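Sister chromatid cohesion protein (Chaetomium thermophilum, PDB 5T8V) probably acts as a cohesin loader on chromatin, this chain being the C-terminal part of Scc2, a largely helical, curved HEAT-repeat array. Local coordinates at residues A[623-626]-A[627-630]; A[693-696]-A[697-700]; A[1273-1276]-A[1277-1280]. All coordinates share one frame; numbering follows the deposited sequence.

Interaction 1 (A[623-626]-A[627-630])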
loop_
_atom_site.group_PDB
_atom_site.type_symbol
_atom_site.label_atom_id
_atom_site.label_comp_id
_atom_site.label_asym_id
_atom_site.label_seq_id
_atom_site.Cartn_x
_atom_site.Cartn_y
_atom_site.Cartn_z
ATOM N N SER A 623 7.230 2.477 -1.329
ATOM C CA SER A 623 8.200 2.940 -2.313
ATOM C C SER A 623 8.160 4.458 -2.442
ATOM O O SER A 623 7.663 5.152 -1.547
ATOM C CB SER A 623 7.934 2.290 -3.671
ATOM O OG SER A 623 8.900 2.694 -4.626
ATOM N N ASP A 624 8.681 4.981 -3.550
ATOM C CA ASP A 624 8.691 6.414 -3.812
ATOM C C ASP A 624 7.897 6.783 -5.053
ATOM O O ASP A 624 7.074 7.706 -5.005
ATOM C CB ASP A 624 10.139 6.913 -3.953
ATOM C CG ASP A 624 10.844 7.041 -2.616
ATOM O OD1 ASP A 624 10.767 8.128 -2.005
ATOM O OD2 ASP A 624 11.473 6.056 -2.175
ATOM N N GLN A 625 8.116 6.088 -6.167
ATOM C CA GLN A 625 7.395 6.409 -7.386
ATOM C C GLN A 625 5.898 6.164 -7.190
ATOM O O GLN A 625 5.501 5.262 -6.447
ATOM C CB GLN A 625 7.908 5.570 -8.556
ATOM C CG GLN A 625 9.242 6.030 -9.117
ATOM C CD GLN A 625 10.384 5.836 -8.142
ATOM O OE1 GLN A 625 10.286 5.046 -7.204
ATOM N NE2 GLN A 625 11.475 6.562 -8.355
ATOM N N PRO A 626 5.041 6.947 -7.851
ATOM C CA PRO A 626 3.597 6.719 -7.740
ATOM C C PRO A 626 3.075 5.616 -8.645
ATOM O O PRO A 626 1.869 5.346 -8.630
ATOM C CB PRO A 626 3.007 8.082 -8.133
ATOM C CG PRO A 626 4.066 8.745 -8.991
ATOM C CD PRO A 626 5.348 7.966 -8.869
ATOM N N THR A 627 3.944 4.975 -9.424
ATOM C CA THR A 627 3.561 3.899 -10.329
ATOM C C THR A 627 4.036 2.533 -9.867
ATOM O O THR A 627 3.329 1.542 -10.064
ATOM C CB THR A 627 4.113 4.170 -11.734
ATOM O OG1 THR A 627 5.532 4.359 -11.666
ATOM C CG2 THR A 627 3.461 5.409 -12.335
ATOM N N VAL A 628 5.221 2.450 -9.259
ATOM C CA VAL A 628 5.670 1.180 -8.699
ATOM C C VAL A 628 4.853 0.831 -7.463
ATOM O O VAL A 628 4.656 -0.349 -7.149
ATOM C CB VAL A 628 7.181 1.235 -8.391
ATOM C CG1 VAL A 628 7.456 1.968 -7.077
ATOM C CG2 VAL A 628 7.775 -0.162 -8.371
ATOM N N ARG A 629 4.361 1.845 -6.749
ATOM C CA ARG A 629 3.549 1.613 -5.558
ATOM C C ARG A 629 2.186 1.038 -5.929
ATOM O O ARG A 629 1.782 -0.014 -5.422
ATOM C CB ARG A 629 3.393 2.923 -4.784
ATOM C CG ARG A 629 2.492 2.838 -3.561
ATOM C CD ARG A 629 2.222 4.218 -2.988
ATOM N NE ARG A 629 3.450 4.884 -2.566
ATOM C CZ ARG A 629 3.533 6.172 -2.246
ATOM N NH1 ARG A 629 2.458 6.950 -2.303
ATOM N NH2 ARG A 629 4.697 6.687 -1.874
ATOM N N SER A 630 1.455 1.728 -6.808
ATOM C CA SER A 630 0.139 1.243 -7.213
ATOM C C SER A 630 0.243 -0.118 -7.889
ATOM O O SER A 630 -0.608 -0.991 -7.681
ATOM C CB SER A 630 -0.527 2.253 -8.147
ATOM O OG SER A 630 0.203 2.385 -9.355
#
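Val628 turns one of its two methyls, CG1, back against the loop that leads into its own helix, and the close packing of this local contact gathers there. CG1 meets Ser623 CB at 3.5 Å and has the hydroxyl of the same serine beside it. Gln625 comes in from its aliphatic root, with its CB 3.9 Å from Val628 CG1. The glutamine chain bends at chi2 (67°), which curls its amide back so that OE1 as well as CB lies near that methyl. Helix 446-474 continues the packing: Leu453 touches Val628, and Ile446 and Asn450 touch Gln625.

The other side is looser and polar. Arg629 CB sits 3.6 Å from Gln625 O; from there the side chain leaves with CG anti to the backbone N (chi1 176°), stays extended through chi2 and bends first at chi3. That course returns the guanidinium to the loop, where NH2 gives Ser623 O a straight but weak hydrogen bond of 3.4 Å, the carbonyl oxygen lying at the edge of the guanidinium plane. Asp624 stays apart, its OD1 6.2 Å from Arg629 NH2, so any attraction between the two charges would act at a distance. On the exposed side the hydroxyl of Ser630 has two weak choices, Pro626 O and Thr627 O.

A short proline-containing loop leading to a helix with Val-Arg near its start, the valine turned inward and the arginine reaching back over the loop, is consistent with the interhelical turn of a HEAT repeat.

Interaction 2 (A[693-696]-A[697-700]); sequences TVVN and RFSD
Phe698 lays its ring flat against the backbone of Val695, three residues earlier. Val695 CA stands over the centre of one ring face, 3.7 Å from the centroid and only 3° off the normal, a CH-pi contact. The phenylalanine reaches this place with CG beside its own backbone N (chi1 -68°), folded back along the chain. Around the ring, Val695 CB approaches Phe698 CE2 at 4.2 Å.

The backbone turn beneath is drawn in by bonds between residues three apart. Phe698 N bonds to Val695 O at 2.9 Å. Asn696 O is gripped twice by Ser699: the amide N arrives from above the carbonyl plane, while OG, at 3.0 Å, lies in it.

Arg697 closes another side of the turn. Its CG rests 3.2 Å from Thr693 O, and bends at chi2 and chi3 bring NE round to Asp700 OD2, a 3.2 Å salt bridge that meets the oxygen on its anti side, tilted out of the carboxylate plane. The same OD2 also pairs with NE of Arg669 from helix 666-682, so two arginines share one carboxylate oxygen and would be expected to stabilise its negative charge. Its other oxygen, OD1, takes the amide of Gly702, as in an Asx turn, just ahead of helix 703-719.

Farther out, Met710 and Ala713 of that helix touch Phe698, while Ile676 of helix 666-682 touches Thr693 and Val694. A buried aspartate in the turn between two helices, bridged to an arginine of an earlier helix, is a familiar feature of HEAT repeats.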
loop_
_atom_site.group_PDB
_atom_site.type_symbol
_atom_site.label_atom_id
_atom_site.label_comp_id
_atom_site.label_asym_id
_atom_site.label_seq_id
_atom_site.Cartn_x
_atom_site.Cartn_y
_atom_site.Cartn_z
ATOM N N THR A 693 -6.848 -1.480 14.167
ATOM C CA THR A 693 -5.941 -0.661 13.371
ATOM C C THR A 693 -6.699 0.386 12.568
ATOM O O THR A 693 -6.175 1.478 12.323
ATOM C CB THR A 693 -5.112 -1.550 12.441
ATOM O OG1 THR A 693 -4.316 -2.448 13.226
ATOM C CG2 THR A 693 -4.194 -0.714 11.555
ATOM N N VAL A 694 -7.928 0.080 12.152
ATOM C CA VAL A 694 -8.724 1.046 11.402
ATOM C C VAL A 694 -9.099 2.228 12.289
ATOM O O VAL A 694 -8.887 3.390 11.922
ATOM C CB VAL A 694 -9.970 0.363 10.810
ATOM C CG1 VAL A 694 -10.879 1.381 10.122
ATOM C CG2 VAL A 694 -9.555 -0.724 9.826
ATOM N N VAL A 695 -9.657 1.954 13.471
ATOM C CA VAL A 695 -10.091 3.040 14.348
ATOM C C VAL A 695 -8.907 3.889 14.781
ATOM O O VAL A 695 -9.046 5.101 14.983
ATOM C CB VAL A 695 -10.856 2.487 15.567
ATOM C CG1 VAL A 695 -12.027 1.642 15.116
ATOM C CG2 VAL A 695 -9.934 1.685 16.477
ATOM N N ASN A 696 -7.734 3.278 14.945
ATOM C CA ASN A 696 -6.542 4.060 15.254
ATOM C C ASN A 696 -6.283 5.098 14.170
ATOM O O ASN A 696 -5.921 6.244 14.467
ATOM C CB ASN A 696 -5.337 3.136 15.421
ATOM C CG ASN A 696 -5.422 2.291 16.677
ATOM O OD1 ASN A 696 -6.451 2.264 17.351
ATOM N ND2 ASN A 696 -4.339 1.595 16.998
ATOM N N ARG A 697 -6.488 4.724 12.906
ATOM C CA ARG A 697 -6.308 5.664 11.809
ATOM C C ARG A 697 -7.272 6.840 11.885
ATOM O O ARG A 697 -7.089 7.813 11.147
ATOM C CB ARG A 697 -6.474 4.942 10.470
ATOM C CG ARG A 697 -5.503 3.784 10.262
ATOM C CD ARG A 697 -4.159 4.246 9.725
ATOM N NE ARG A 697 -3.439 5.094 10.672
ATOM C CZ ARG A 697 -2.743 4.640 11.712
ATOM N NH1 ARG A 697 -2.668 3.337 11.957
ATOM N NH2 ARG A 697 -2.122 5.496 12.513
ATOM N N PHE A 698 -8.289 6.778 12.749
ATOM C CA PHE A 698 -9.115 7.957 12.989
ATOM C C PHE A 698 -8.270 9.132 13.457
ATOM O O PHE A 698 -8.569 10.283 13.123
ATOM C CB PHE A 698 -10.203 7.657 14.025
ATOM C CG PHE A 698 -11.268 6.695 13.553
ATOM C CD1 PHE A 698 -11.236 6.153 12.277
ATOM C CD2 PHE A 698 -12.315 6.346 14.393
ATOM C CE1 PHE A 698 -12.217 5.278 11.858
ATOM C CE2 PHE A 698 -13.301 5.472 13.976
ATOM C CZ PHE A 698 -13.252 4.940 12.708
ATOM N N SER A 699 -7.214 8.867 14.224
ATOM C CA SER A 699 -6.320 9.915 14.715
ATOM C C SER A 699 -5.077 10.042 13.846
ATOM O O SER A 699 -3.966 10.228 14.351
ATOM C CB SER A 699 -5.937 9.644 16.167
ATOM O OG SER A 699 -5.150 8.470 16.282
ATOM N N ASP A 700 -5.241 9.943 12.532
ATOM C CA ASP A 700 -4.132 10.061 11.600
ATOM C C ASP A 700 -4.024 11.495 11.097
ATOM O O ASP A 700 -5.017 12.223 11.016
ATOM C CB ASP A 700 -4.318 9.101 10.422
ATOM C CG ASP A 700 -3.073 8.971 9.566
ATOM O OD1 ASP A 700 -2.372 9.985 9.362
ATOM O OD2 ASP A 700 -2.796 7.849 9.094
#

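Interaction 3 (A[1273-1276]-A[1277-1280]); sequences VQYS and RFII
Tyr1275 spreads its ring beside Ile1279, one helical turn on, and the two side chains cross obliquely. The isoleucine CG2 touches Tyr1275 CE1 at 3.8 Å, while its CD1 hangs 4.2 Å above the tyrosine ring plane, displaced toward the rim. The aromatic ring reaches that place because CG lies anti to the backbone N (chi1 -180°), which carries the ring outward with a lean toward the next turn. Phe1278 approaches the same ring obliquely, its CD2 4.4 Å from Tyr1275 CD1. Beyond this pair Phe1208 of helix 1200-1213 meets both rings, each at about 50°, and the phenol OH is hydrogen-bonded to Gln1255 OE1, which gives the polar tip of a buried ring a partner.

The helix 1271-1284 carrying all this lies within the sequence region known as the sister chromatid cohesion C-terminus; helix 1364-1387 packs on it and Asn1429 of helix 1422-1431 bonds to Arg1277 NH2, as neighbouring helices pack in an alpha-solenoid. Its backbone follows the regular pattern: Arg1277 N bonds to Val1273 O at 2.9 Å, Phe1278 N to Gln1274 O, and Ile1279 N to Tyr1275 O at 3.0 Å. Ser1276 O receives Ile1280 N at 2.9 Å and, weakly, Ile1279 N as well. Both branches of Ile1280, CG1 and CG2, crowd against that same oxygen, and Ile1279 CG1 lies 3.4 Å from Ser1276 O. The Ser1276 hydroxyl is taken up by His1272 O, one turn back.

Arg1277 leaves in another direction, extended from CG to NE, with its CD 4.4 Å from Gln1274 NE2.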
loop_
_atom_site.group_PDB
_atom_site.type_symbol
_atom_site.label_atom_id
_atom_site.label_comp_id
_atom_site.label_asym_id
_atom_site.label_seq_id
_atom_site.Cartn_x
_atom_site.Cartn_y
_atom_site.Cartn_z
ATOM N N VAL A 1273 25.467 34.545 26.117
ATOM C CA VAL A 1273 25.905 33.363 25.381
ATOM C C VAL A 1273 24.833 32.281 25.419
ATOM O O VAL A 1273 24.588 31.599 24.417
ATOM C CB VAL A 1273 27.245 32.854 25.940
ATOM C CG1 VAL A 1273 27.625 31.512 25.310
ATOM C CG2 VAL A 1273 28.341 33.879 25.689
ATOM N N GLN A 1274 24.185 32.097 26.572
ATOM C CA GLN A 1274 23.061 31.172 26.649
ATOM C C GLN A 1274 21.931 31.620 25.731
ATOM O O GLN A 1274 21.346 30.807 25.004
ATOM C CB GLN A 1274 22.577 31.067 28.096
ATOM C CG GLN A 1274 21.516 30.002 28.334
ATOM C CD GLN A 1274 22.041 28.596 28.131
ATOM O OE1 GLN A 1274 22.895 28.122 28.882
ATOM N NE2 GLN A 1274 21.529 27.916 27.111
ATOM N N TYR A 1275 21.622 32.919 25.744
ATOM C CA TYR A 1275 20.581 33.457 24.872
ATOM C C TYR A 1275 20.971 33.319 23.402
ATOM O O TYR A 1275 20.187 32.828 22.576
ATOM C CB TYR A 1275 20.329 34.920 25.247
ATOM C CG TYR A 1275 19.272 35.629 24.435
ATOM C CD1 TYR A 1275 18.026 35.055 24.223
ATOM C CD2 TYR A 1275 19.511 36.891 23.907
ATOM C CE1 TYR A 1275 17.054 35.711 23.487
ATOM C CE2 TYR A 1275 18.549 37.554 23.172
ATOM C CZ TYR A 1275 17.321 36.961 22.965
ATOM O OH TYR A 1275 16.359 37.620 22.233
ATOM N N SER A 1276 22.191 33.742 23.060
ATOM C CA SER A 1276 22.671 33.624 21.687
ATOM C C SER A 1276 22.561 32.188 21.192
ATOM O O SER A 1276 22.028 31.929 20.109
ATOM C CB SER A 1276 24.116 34.115 21.598
ATOM O OG SER A 1276 24.211 35.487 21.940
ATOM N N ARG A 1277 23.065 31.235 21.980
ATOM C CA ARG A 1277 22.909 29.827 21.632
ATOM C C ARG A 1277 21.442 29.487 21.406
ATOM O O ARG A 1277 21.084 28.826 20.421
ATOM C CB ARG A 1277 23.495 28.948 22.738
ATOM C CG ARG A 1277 23.369 27.457 22.462
ATOM C CD ARG A 1277 23.893 26.626 23.616
ATOM N NE ARG A 1277 24.095 25.235 23.222
ATOM C CZ ARG A 1277 24.663 24.312 23.990
ATOM N NH1 ARG A 1277 25.093 24.621 25.206
ATOM N NH2 ARG A 1277 24.807 23.074 23.536
ATOM N N PHE A 1278 20.575 29.937 22.317
ATOM C CA PHE A 1278 19.157 29.628 22.196
ATOM C C PHE A 1278 18.607 30.059 20.844
ATOM O O PHE A 1278 17.822 29.327 20.228
ATOM C CB PHE A 1278 18.364 30.293 23.323
ATOM C CG PHE A 1278 16.875 30.253 23.113
ATOM C CD1 PHE A 1278 16.160 29.093 23.351
ATOM C CD2 PHE A 1278 16.191 31.373 22.671
ATOM C CE1 PHE A 1278 14.792 29.051 23.153
ATOM C CE2 PHE A 1278 14.828 31.338 22.472
ATOM C CZ PHE A 1278 14.126 30.176 22.714
ATOM N N ILE A 1279 19.006 31.237 20.353
ATOM C CA ILE A 1279 18.399 31.769 19.134
ATOM C C ILE A 1279 19.207 31.463 17.877
ATOM O O ILE A 1279 18.756 31.806 16.778
ATOM C CB ILE A 1279 18.133 33.286 19.239
ATOM C CG1 ILE A 1279 19.429 34.079 19.412
ATOM C CG2 ILE A 1279 17.174 33.567 20.388
ATOM C CD1 ILE A 1279 19.209 35.587 19.386
ATOM N N ILE A 1280 20.373 30.828 17.992
ATOM C CA ILE A 1280 21.033 30.292 16.799
ATOM C C ILE A 1280 20.612 28.848 16.554
ATOM O O ILE A 1280 20.426 28.433 15.403
ATOM C CB ILE A 1280 22.571 30.421 16.899
ATOM C CG1 ILE A 1280 23.133 29.556 18.028
ATOM C CG2 ILE A 1280 22.983 31.875 17.075
ATOM C CD1 ILE A 1280 23.715 28.242 17.548
#

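Overall arrangement
All three contacts are local, yet each takes its chemistry from its place. Interaction 1 lies at the surface, its centre about 9 Å from the centre of the chain, and pairs a little apolar packing with weak polar bonds at the start of a helix. Interaction 2 is partly buried and sits where the chain leaves one helix for the next, so backbone turns and a shared carboxylate dominate. Interaction 3 runs along one helix and is buried among its neighbours, its centre about 44 Å from the chain centre, and relies on aromatic and aliphatic overlap. The three share no helix; the centres of interactions 1 and 2 are about 23 Å apart, and none touches another.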